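Local atomic coordinates of regulation of enolase protein 1 (Saccharomyces cerevisiae, PDB entry 3O12), a protein that functions in the galactose metabolic pathway via the GAL83 protein and may control the level of ENO1 (enolase 1). Residues A[57-62]-A[189-194]; A[88-93]-A[199-204]; A[77-82]-A[205-210]. One frame throughout, in Å; residues are numbered along the deposited sequence.

Contact 1: A[57-62]-A[189-194]; sequences TDFWRE and MACTPE. With EDO (1,2-ethanediol), chain H; EDO (1,2-ethanediol), chain G.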
loop_
_atom_site.group_PDB
_atom_site.type_symbol
_atom_site.label_atom_id
_atom_site.label_comp_id
_atom_site.label_asym_id
_atom_site.label_seq_id
_atom_site.Cartn_x
_atom_site.Cartn_y
_atom_site.Cartn_z
ATOM N N THR A 57 -6.891 -2.428 -12.799
ATOM C CA THR A 57 -6.797 -1.573 -11.622
ATOM C C THR A 57 -5.335 -1.183 -11.381
ATOM O O THR A 57 -4.443 -2.032 -11.426
ATOM C CB THR A 57 -7.418 -2.250 -10.377
ATOM O OG1 THR A 57 -6.899 -3.576 -10.234
ATOM C CG2 THR A 57 -8.941 -2.341 -10.522
ATOM N N ASP A 58 -5.088 0.105 -11.161
ATOM C CA ASP A 58 -3.712 0.595 -11.030
ATOM C C ASP A 58 -3.682 1.975 -10.367
ATOM O O ASP A 58 -4.692 2.681 -10.323
ATOM C CB ASP A 58 -3.053 0.654 -12.420
ATOM C CG ASP A 58 -1.522 0.671 -12.368
ATOM O OD1 ASP A 58 -0.929 0.495 -11.280
ATOM O OD2 ASP A 58 -0.919 0.840 -13.454
ATOM N N PHE A 59 -2.508 2.357 -9.868
ATOM C CA PHE A 59 -2.271 3.703 -9.361
ATOM C C PHE A 59 -0.974 4.195 -9.979
ATOM O O PHE A 59 0.081 3.599 -9.757
ATOM C CB PHE A 59 -2.098 3.701 -7.836
ATOM C CG PHE A 59 -3.379 3.552 -7.060
ATOM C CD1 PHE A 59 -4.361 4.540 -7.103
ATOM C CD2 PHE A 59 -3.571 2.446 -6.243
ATOM C CE1 PHE A 59 -5.536 4.404 -6.358
ATOM C CE2 PHE A 59 -4.745 2.303 -5.496
ATOM C CZ PHE A 59 -5.719 3.277 -5.560
ATOM N N TRP A 60 -1.048 5.280 -10.741
ATOM C CA TRP A 60 0.136 5.856 -11.377
ATOM C C TRP A 60 -0.200 7.262 -11.827
ATOM O O TRP A 60 -1.313 7.508 -12.269
ATOM C CB TRP A 60 0.566 5.035 -12.605
ATOM C CG TRP A 60 1.881 5.500 -13.163
ATOM C CD1 TRP A 60 2.091 6.303 -14.259
ATOM C CD2 TRP A 60 3.174 5.203 -12.628
ATOM N NE1 TRP A 60 3.445 6.507 -14.438
ATOM C CE2 TRP A 60 4.125 5.845 -13.447
ATOM C CE3 TRP A 60 3.620 4.456 -11.531
ATOM C CZ2 TRP A 60 5.499 5.762 -13.201
ATOM C CZ3 TRP A 60 4.987 4.374 -11.289
ATOM C CH2 TRP A 60 5.909 5.027 -12.125
ATOM N N ARG A 61 0.757 8.184 -11.732
ATOM C CA ARG A 61 0.544 9.528 -12.263
ATOM C C ARG A 61 1.683 9.985 -13.167
ATOM O O ARG A 61 2.755 10.366 -12.691
ATOM C CB ARG A 61 0.332 10.561 -11.149
ATOM C CG ARG A 61 -1.116 10.769 -10.767
ATOM C CD ARG A 61 -1.284 11.949 -9.811
ATOM N NE ARG A 61 -1.287 13.256 -10.466
ATOM C CZ ARG A 61 -2.350 13.798 -11.057
ATOM N NH1 ARG A 61 -2.261 14.999 -11.614
ATOM N NH2 ARG A 61 -3.500 13.139 -11.105
ATOM N N GLU A 62 1.421 9.910 -14.475
ATOM C CA GLU A 62 2.161 10.626 -15.524
ATOM C C GLU A 62 3.558 10.132 -15.888
ATOM O O GLU A 62 3.844 9.880 -17.060
ATOM C CB GLU A 62 2.214 12.129 -15.223
ATOM C CG GLU A 62 2.909 12.950 -16.302
ATOM C CD GLU A 62 2.291 12.761 -17.682
ATOM O OE1 GLU A 62 1.101 12.388 -17.766
ATOM O OE2 GLU A 62 2.999 12.991 -18.685
HETATM N N MSE A 189 -3.858 -1.764 0.117
HETATM C CA MSE A 189 -3.964 -1.444 -1.290
HETATM C C MSE A 189 -3.680 -2.707 -2.101
HETATM O O MSE A 189 -2.853 -3.525 -1.710
HETATM C CB MSE A 189 -2.949 -0.332 -1.598
HETATM C CG MSE A 189 -2.671 -0.014 -3.048
HETATM SE SE MSE A 189 -1.337 -1.148 -3.915
HETATM C CE MSE A 189 0.192 -1.087 -2.702
ATOM N N ALA A 190 -4.374 -2.872 -3.226
ATOM C CA ALA A 190 -4.067 -3.965 -4.149
ATOM C C ALA A 190 -4.495 -3.596 -5.566
ATOM O O ALA A 190 -5.527 -2.946 -5.759
ATOM C CB ALA A 190 -4.742 -5.262 -3.696
ATOM N N CYS A 191 -3.700 -4.016 -6.551
ATOM C CA CYS A 191 -3.895 -3.636 -7.953
ATOM C C CYS A 191 -3.544 -4.809 -8.857
ATOM O O CYS A 191 -2.615 -5.562 -8.566
ATOM C CB CYS A 191 -2.958 -2.471 -8.360
ATOM S SG CYS A 191 -3.222 -0.949 -7.491
ATOM N N THR A 192 -4.301 -4.961 -9.939
ATOM C CA THR A 192 -3.884 -5.773 -11.083
ATOM C C THR A 192 -4.162 -4.979 -12.356
ATOM O O THR A 192 -5.291 -4.945 -12.835
ATOM C CB THR A 192 -4.610 -7.132 -11.157
ATOM O OG1 THR A 192 -6.006 -6.956 -10.882
ATOM C CG2 THR A 192 -4.022 -8.108 -10.160
ATOM N N PRO A 193 -3.134 -4.303 -12.889
ATOM C CA PRO A 193 -3.326 -3.442 -14.062
ATOM C C PRO A 193 -3.860 -4.165 -15.302
ATOM O O PRO A 193 -4.473 -3.521 -16.153
ATOM C CB PRO A 193 -1.925 -2.875 -14.311
ATOM C CG PRO A 193 -1.286 -2.864 -12.938
ATOM C CD PRO A 193 -1.822 -4.101 -12.247
ATOM N N GLU A 194 -3.644 -5.476 -15.395
ATOM C CA GLU A 194 -4.191 -6.258 -16.507
ATOM C C GLU A 194 -5.358 -7.147 -16.058
ATOM O O GLU A 194 -6.370 -6.638 -15.574
ATOM C CB GLU A 194 -3.085 -7.057 -17.204
ATOM C CG GLU A 194 -1.997 -6.160 -17.781
ATOM C CD GLU A 194 -0.967 -6.915 -18.599
ATOM O OE1 GLU A 194 -0.604 -8.046 -18.212
ATOM O OE2 GLU A 194 -0.516 -6.368 -19.627
HETATM C C1 EDO H . 3.902 1.686 -14.251
HETATM O O1 EDO H . 4.128 0.500 -15.019
HETATM C C2 EDO H . 2.415 2.020 -14.264
HETATM O O2 EDO H . 1.699 0.999 -13.561
HETATM C C1 EDO G . 4.406 0.617 -9.905
HETATM O O1 EDO G . 4.065 -0.426 -8.986
HETATM C C2 EDO G . 3.131 1.202 -10.495
HETATM O O2 EDO G . 2.242 0.164 -10.933
#

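Contact 2: A[88-93]-A[199-204]; sequences RVQGSY and KVTFSE. With SO4 (sulfate ion), chain B.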
loop_
_atom_site.group_PDB
_atom_site.type_symbol
_atom_site.label_atom_id
_atom_site.label_comp_id
_atom_site.label_asym_id
_atom_site.label_seq_id
_atom_site.Cartn_x
_atom_site.Cartn_y
_atom_site.Cartn_z
ATOM N N ARG A 88 -0.289 -6.634 8.055
ATOM C CA ARG A 88 0.228 -7.872 7.487
ATOM C C ARG A 88 -0.458 -8.113 6.148
ATOM O O ARG A 88 -1.674 -7.920 6.014
ATOM C CB ARG A 88 -0.046 -9.034 8.438
ATOM C CG ARG A 88 0.614 -10.348 8.036
ATOM C CD ARG A 88 0.274 -11.433 9.040
ATOM N NE ARG A 88 0.980 -12.676 8.746
ATOM C CZ ARG A 88 0.878 -13.767 9.498
ATOM N NH1 ARG A 88 0.105 -13.760 10.575
ATOM N NH2 ARG A 88 1.553 -14.861 9.175
ATOM N N VAL A 89 0.321 -8.542 5.163
ATOM C CA VAL A 89 -0.152 -8.688 3.785
ATOM C C VAL A 89 0.145 -10.101 3.318
ATOM O O VAL A 89 1.301 -10.521 3.290
ATOM C CB VAL A 89 0.565 -7.703 2.831
ATOM C CG1 VAL A 89 -0.034 -7.778 1.430
ATOM C CG2 VAL A 89 0.478 -6.287 3.360
ATOM N N GLN A 90 -0.904 -10.838 2.971
ATOM C CA GLN A 90 -0.760 -12.204 2.486
ATOM C C GLN A 90 -1.423 -12.335 1.123
ATOM O O GLN A 90 -2.625 -12.556 1.022
ATOM C CB GLN A 90 -1.356 -13.192 3.492
ATOM C CG GLN A 90 -0.603 -13.202 4.811
ATOM C CD GLN A 90 -1.239 -14.094 5.849
ATOM O OE1 GLN A 90 -0.708 -15.163 6.181
ATOM N NE2 GLN A 90 -2.391 -13.682 6.355
ATOM N N GLY A 91 -0.628 -12.198 0.075
ATOM C CA GLY A 91 -1.147 -12.209 -1.278
ATOM C C GLY A 91 -0.713 -13.431 -2.053
ATOM O O GLY A 91 0.294 -14.066 -1.731
ATOM N N SER A 92 -1.488 -13.758 -3.081
ATOM C CA SER A 92 -1.188 -14.880 -3.957
ATOM C C SER A 92 -0.759 -14.387 -5.339
ATOM O O SER A 92 -1.509 -14.509 -6.307
ATOM C CB SER A 92 -2.424 -15.768 -4.084
ATOM O OG SER A 92 -2.893 -16.178 -2.810
ATOM N N TYR A 93 0.447 -13.835 -5.433
ATOM C CA TYR A 93 0.900 -13.199 -6.669
ATOM C C TYR A 93 1.212 -14.234 -7.741
ATOM O O TYR A 93 1.776 -15.286 -7.442
ATOM C CB TYR A 93 2.123 -12.317 -6.407
ATOM C CG TYR A 93 1.953 -11.477 -5.167
ATOM C CD1 TYR A 93 1.353 -10.225 -5.228
ATOM C CD2 TYR A 93 2.357 -11.958 -3.925
ATOM C CE1 TYR A 93 1.177 -9.470 -4.086
ATOM C CE2 TYR A 93 2.190 -11.207 -2.783
ATOM C CZ TYR A 93 1.602 -9.967 -2.870
ATOM O OH TYR A 93 1.427 -9.229 -1.729
ATOM N N LYS A 199 -5.736 -12.591 -5.247
ATOM C CA LYS A 199 -6.326 -12.754 -3.925
ATOM C C LYS A 199 -5.350 -12.304 -2.846
ATOM O O LYS A 199 -4.192 -12.714 -2.839
ATOM C CB LYS A 199 -6.728 -14.211 -3.686
ATOM C CG LYS A 199 -7.669 -14.783 -4.730
ATOM C CD LYS A 199 -7.903 -16.269 -4.483
ATOM C CE LYS A 199 -8.634 -16.929 -5.642
ATOM N NZ LYS A 199 -10.040 -16.463 -5.752
ATOM N N VAL A 200 -5.822 -11.452 -1.940
ATOM C CA VAL A 200 -4.989 -10.923 -0.863
ATOM C C VAL A 200 -5.771 -10.837 0.446
ATOM O O VAL A 200 -6.918 -10.378 0.464
ATOM C CB VAL A 200 -4.474 -9.498 -1.187
ATOM C CG1 VAL A 200 -3.364 -9.107 -0.215
ATOM C CG2 VAL A 200 -3.986 -9.405 -2.623
ATOM N N THR A 201 -5.150 -11.271 1.539
ATOM C CA THR A 201 -5.700 -11.052 2.872
ATOM C C THR A 201 -4.854 -10.058 3.661
ATOM O O THR A 201 -3.631 -10.184 3.733
ATOM C CB THR A 201 -5.810 -12.371 3.655
ATOM O OG1 THR A 201 -6.761 -13.220 3.001
ATOM C CG2 THR A 201 -6.268 -12.118 5.078
ATOM N N PHE A 202 -5.523 -9.066 4.242
ATOM C CA PHE A 202 -4.885 -8.098 5.113
ATOM C C PHE A 202 -5.336 -8.329 6.544
ATOM O O PHE A 202 -6.512 -8.584 6.790
ATOM C CB PHE A 202 -5.262 -6.676 4.700
ATOM C CG PHE A 202 -4.857 -6.319 3.293
ATOM C CD1 PHE A 202 -3.610 -5.757 3.029
ATOM C CD2 PHE A 202 -5.719 -6.550 2.229
ATOM C CE1 PHE A 202 -3.237 -5.434 1.722
ATOM C CE2 PHE A 202 -5.355 -6.224 0.925
ATOM C CZ PHE A 202 -4.113 -5.672 0.670
ATOM N N SER A 203 -4.402 -8.232 7.485
ATOM C CA SER A 203 -4.713 -8.482 8.886
ATOM C C SER A 203 -3.712 -7.783 9.788
ATOM O O SER A 203 -2.806 -7.104 9.303
ATOM C CB SER A 203 -4.725 -9.988 9.171
ATOM O OG SER A 203 -3.421 -10.548 8.998
ATOM N N GLU A 204 -3.857 -7.942 11.096
ATOM C CA GLU A 204 -2.904 -7.363 12.050
ATOM C C GLU A 204 -2.700 -5.871 11.840
ATOM O O GLU A 204 -1.584 -5.360 11.878
ATOM C CB GLU A 204 -1.575 -8.130 12.035
ATOM C CG GLU A 204 -1.797 -9.620 12.310
ATOM C CD GLU A 204 -0.527 -10.398 12.562
ATOM O OE1 GLU A 204 0.539 -9.783 12.776
ATOM O OE2 GLU A 204 -0.630 -11.642 12.569
HETATM S S SO4 B . 0.287 -17.356 11.550
HETATM O O1 SO4 B . 1.697 -17.014 11.385
HETATM O O2 SO4 B . 0.183 -18.560 12.371
HETATM O O3 SO4 B . -0.414 -16.256 12.209
HETATM O O4 SO4 B . -0.321 -17.605 10.244
HETATM O O HOH W 1 -2.737 -10.984 6.405
HETATM O O HOH W 2 -4.214 -14.802 -6.506
#

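Contact 3: A[77-82]-A[205-210]; sequences VETGSA and WSLTAP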
loop_
_atom_site.group_PDB
_atom_site.type_symbol
_atom_site.label_atom_id
_atom_site.label_comp_id
_atom_site.label_asym_id
_atom_site.label_seq_id
_atom_site.Cartn_x
_atom_site.Cartn_y
_atom_site.Cartn_z
ATOM N N VAL A 77 -8.137 4.248 6.099
ATOM C CA VAL A 77 -8.524 4.626 7.446
ATOM C C VAL A 77 -8.028 6.047 7.680
ATOM O O VAL A 77 -6.853 6.359 7.414
ATOM C CB VAL A 77 -7.887 3.678 8.481
ATOM C CG1 VAL A 77 -8.358 4.032 9.892
ATOM C CG2 VAL A 77 -8.219 2.214 8.146
ATOM N N GLU A 78 -8.904 6.922 8.156
ATOM C CA GLU A 78 -8.546 8.323 8.312
ATOM C C GLU A 78 -7.769 8.569 9.601
ATOM O O GLU A 78 -8.110 8.043 10.673
ATOM C CB GLU A 78 -9.799 9.204 8.234
ATOM C CG GLU A 78 -9.496 10.689 8.162
ATOM C CD GLU A 78 -10.727 11.558 8.015
ATOM O OE1 GLU A 78 -11.818 11.033 7.703
ATOM O OE2 GLU A 78 -10.594 12.782 8.220
ATOM N N THR A 79 -6.710 9.366 9.480
ATOM C CA THR A 79 -5.788 9.656 10.573
ATOM C C THR A 79 -5.831 11.128 10.913
ATOM O O THR A 79 -6.482 11.912 10.225
ATOM C CB THR A 79 -4.320 9.377 10.143
ATOM O OG1 THR A 79 -3.849 10.442 9.294
ATOM C CG2 THR A 79 -4.204 8.060 9.400
ATOM N N GLY A 80 -5.105 11.501 11.966
ATOM C CA GLY A 80 -4.798 12.891 12.236
ATOM C C GLY A 80 -3.560 13.346 11.473
ATOM O O GLY A 80 -3.232 12.804 10.413
ATOM N N SER A 81 -2.847 14.326 12.020
ATOM C CA SER A 81 -1.779 14.982 11.261
ATOM C C SER A 81 -0.449 14.247 11.278
ATOM O O SER A 81 0.499 14.649 10.586
ATOM C CB SER A 81 -1.583 16.417 11.748
ATOM O OG SER A 81 -1.205 16.438 13.108
ATOM N N ALA A 82 -0.375 13.189 12.072
ATOM C CA ALA A 82 0.803 12.332 12.144
ATOM C C ALA A 82 0.350 10.956 12.595
ATOM O O ALA A 82 -0.601 10.832 13.377
ATOM C CB ALA A 82 1.799 12.893 13.125
ATOM N N TRP A 205 -3.807 -5.174 11.640
ATOM C CA TRP A 205 -3.813 -3.731 11.487
ATOM C C TRP A 205 -3.585 -3.001 12.795
ATOM O O TRP A 205 -4.146 -3.364 13.838
ATOM C CB TRP A 205 -5.186 -3.296 10.963
ATOM C CG TRP A 205 -5.341 -1.808 10.828
ATOM C CD1 TRP A 205 -6.097 -0.984 11.610
ATOM C CD2 TRP A 205 -4.707 -0.975 9.854
ATOM N NE1 TRP A 205 -5.984 0.316 11.170
ATOM C CE2 TRP A 205 -5.136 0.345 10.095
ATOM C CE3 TRP A 205 -3.816 -1.221 8.799
ATOM C CZ2 TRP A 205 -4.710 1.424 9.317
ATOM C CZ3 TRP A 205 -3.397 -0.144 8.029
ATOM C CH2 TRP A 205 -3.843 1.155 8.298
ATOM N N SER A 206 -2.799 -1.936 12.731
ATOM C CA SER A 206 -2.614 -1.048 13.873
ATOM C C SER A 206 -2.413 0.374 13.367
ATOM O O SER A 206 -1.636 0.586 12.431
ATOM C CB SER A 206 -1.401 -1.490 14.696
ATOM O OG SER A 206 -1.289 -0.735 15.892
ATOM N N LEU A 207 -3.085 1.340 13.978
ATOM C CA LEU A 207 -2.928 2.743 13.630
ATOM C C LEU A 207 -2.862 3.561 14.906
ATOM O O LEU A 207 -3.786 3.505 15.734
ATOM C CB LEU A 207 -4.089 3.219 12.757
ATOM C CG LEU A 207 -4.173 4.719 12.473
ATOM C CD1 LEU A 207 -2.962 5.171 11.676
ATOM C CD2 LEU A 207 -5.458 5.064 11.728
ATOM N N THR A 208 -1.782 4.314 15.074
ATOM C CA THR A 208 -1.543 5.070 16.301
ATOM C C THR A 208 -0.787 6.356 16.001
ATOM O O THR A 208 -0.379 6.591 14.865
ATOM C CB THR A 208 -0.697 4.256 17.296
ATOM O OG1 THR A 208 0.605 4.029 16.745
ATOM C CG2 THR A 208 -1.355 2.917 17.605
ATOM N N ALA A 209 -0.602 7.202 17.009
ATOM C CA ALA A 209 0.310 8.329 16.859
ATOM C C ALA A 209 1.731 7.780 16.796
ATOM O O ALA A 209 1.999 6.687 17.280
ATOM C CB ALA A 209 0.160 9.292 18.025
ATOM N N PRO A 210 2.654 8.527 16.182
ATOM C CA PRO A 210 4.042 8.044 16.144
ATOM C C PRO A 210 4.663 8.015 17.544
ATOM O O PRO A 210 4.204 8.734 18.432
ATOM C CB PRO A 210 4.759 9.113 15.309
ATOM C CG PRO A 210 3.678 9.827 14.548
ATOM C CD PRO A 210 2.475 9.794 15.455
#

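Contact 1: A[57-62]-A[189-194]
Thr57 and Thr192 hold the two segments together through a pair of nearly straight hydrogen bonds. The amide of Thr57 gives its N-H to Thr192 O, with Thr57 N 3.0 Å from that oxygen. In return Thr192 N donates to the side-chain oxygen Thr57 OG1, with an angle of 174° at the hydrogen. Because a hydroxyl and not a carbonyl accepts this second bond, the pair is not a regular beta bridge, in keeping with end-to-end directions 113° apart. OG1 can do this since it stands between the backbone N and the carbonyl carbon (chi1 50°), where it also bonds Asp54 O, while Thr192 OG1 finds its partner in Thr53.

Next to these two bonds, Pro193 brings its N to 3.0 Å from Thr57 O, but a proline nitrogen has no N-H to donate; its CA makes a CH...O approach to the same oxygen. The proline CG then rests 3.6 Å from Asp58 CG, the two side chains crossing at a slant. Further along, Cys191 SG lies 3.6 Å from Phe59 CD2, an oblique sulfur-aromatic contact, and CG of the selenomethionine Met189 packs 4.0 Å from Phe59 CE2.

The Asp58 carboxylate accepts from two ethanediol molecules, probably from the crystallisation liquor: OD2 from O2 of the chain H molecule at 2.6 Å and OD1 from that of chain G. A weak bond from Phe59 N also reaches OD1, where Lys113 and Gln99 are further weak partners. The chain H molecule sets its C2 over one face of Trp60.

The contact is buried. Strands 59-61 and 185-191 both pair antiparallel with strand 68-78 in the same sheet, while strand 102-105 supplies Met103 against both Phe59 and Met189.

Contact 2: A[88-93]-A[199-204]
Arg88 and Ser203 form a hydrogen-bonded pair in an antiparallel beta arrangement, where strands 83-91 and 199-208 lie side by side within a seven-stranded sheet. The segment axes come within 4.6 Å, and Gln90 with Thr201 repeats the reciprocal amide-carbonyl pairing. Val89-Phe202 and Gly91-Val200 are the intervening non-hydrogen-bonded pairs.

Arg88 leaves the sheet on the face shared with Gln90, Thr201 and Ser203. Its CB lies 3.7 Å from Ser203 OG, and CG passes the same hydroxyl at a greater distance. The chain runs fully extended from a CG anti to the backbone nitrogen (chi1 -172°), which carries CD past the Glu204 carboxylate, 3.6 Å from OE2, and the guanidinium out from that face of the sheet. There NH1 forms a salt bridge to Glu204 OE2 at 3.0 Å, bent at the hydrogen (138°) and reaching the oxygen from above the carboxylate plane; the two flat groups are turned 67° apart. NH1 also donates to sulfate O3 in a nearly straight bond, while NH2 donates to sulfate O1 at 3.1 Å, so the anion, probably from the crystallisation liquor, sits at the guanidinium edge. Asp147 pairs with NH2 as well, and Glu204 OE1 has Lys167 and Trp149.

On the other face, Val89 CG1 touches Val200 CG1 at 3.9 Å and Phe202 CE1 at 4.0 Å; its side chain lies alongside the phenylalanine, both pointing the same way.

One water stitches the polar face together: it accepts from Gln90 NE2 at 2.7 Å, donates to Thr201 O, and is hydrogen-bonded to Ser203 OG.

Contact 3: A[77-82]-A[205-210]
Val77 meets Trp205 and Leu207 with one methyl each. Its CG1 stands anti to the backbone nitrogen (chi1 -177°), and from that position reaches Leu207 CD2 at 3.6 Å. The other branch, CG2, lies beside the backbone nitrogen and comes to 3.8 Å from Trp205 CZ2, on the six-membered part of the indole and at a slant to the ring. The side chains of each pair run antiparallel alongside each other.

Leu207 spans two neighbours with its forked end. Its CG is anti to the backbone nitrogen (chi1 172°), and chi2 of 64° turns the fork so that CD2 meets Val77 CG1 and CD1 lies 3.9 Å from Thr79 CG2, which CD2 also approaches; the leucine and threonine side chains cross at about a right angle. Thr79 divides its roles: the methyl faces the leucine, while OG1 donates to Gly80 O at 2.7 Å, in the carbonyl plane on a lone pair, and also bonds Tyr184 N. The polar branch is thus satisfied on its own side of the contact.

Farther on, Ala82 CB packs 3.9 Å from Pro210 CG, and Pro210 CD lies 3.7 Å from Ala82 C. Thr153 and Glu155 of strand 148-155 also touch this proline. The indole nitrogen of Trp205 is bonded to Thr28 O.

No backbone bond joins the segments, and the alpha carbons of Thr79 and Leu207 are 8.1 Å apart. Ala82 and Pro210 continue the contact in the loops beyond the strands. Val77 and Thr79 packing against Trp205 and Leu207, side chain to side chain between two antiparallel sheets, is the arrangement of a beta sandwich.

Strand 199-208 runs through contact 2 and on into contact 3, whose centres are about 20 Å apart; it pairs edge to edge with strand 83-91 in the former and packs across to strand 68-78 in the latter. Contact 1 belongs to the facing sheet, where strands 59-61 and 185-191 both pair with strand 68-78. Its centre is about 17 Å from that of contact 2, yet the two meet directly where Met189 O lies 3.4 Å from Phe202 CZ. Contacts 1 and 3 lie on opposite sides of the chain's centre, about 8 Å apart at their nearest atoms. The bound ethanediols accompany contact 1 and the sulfate contact 2.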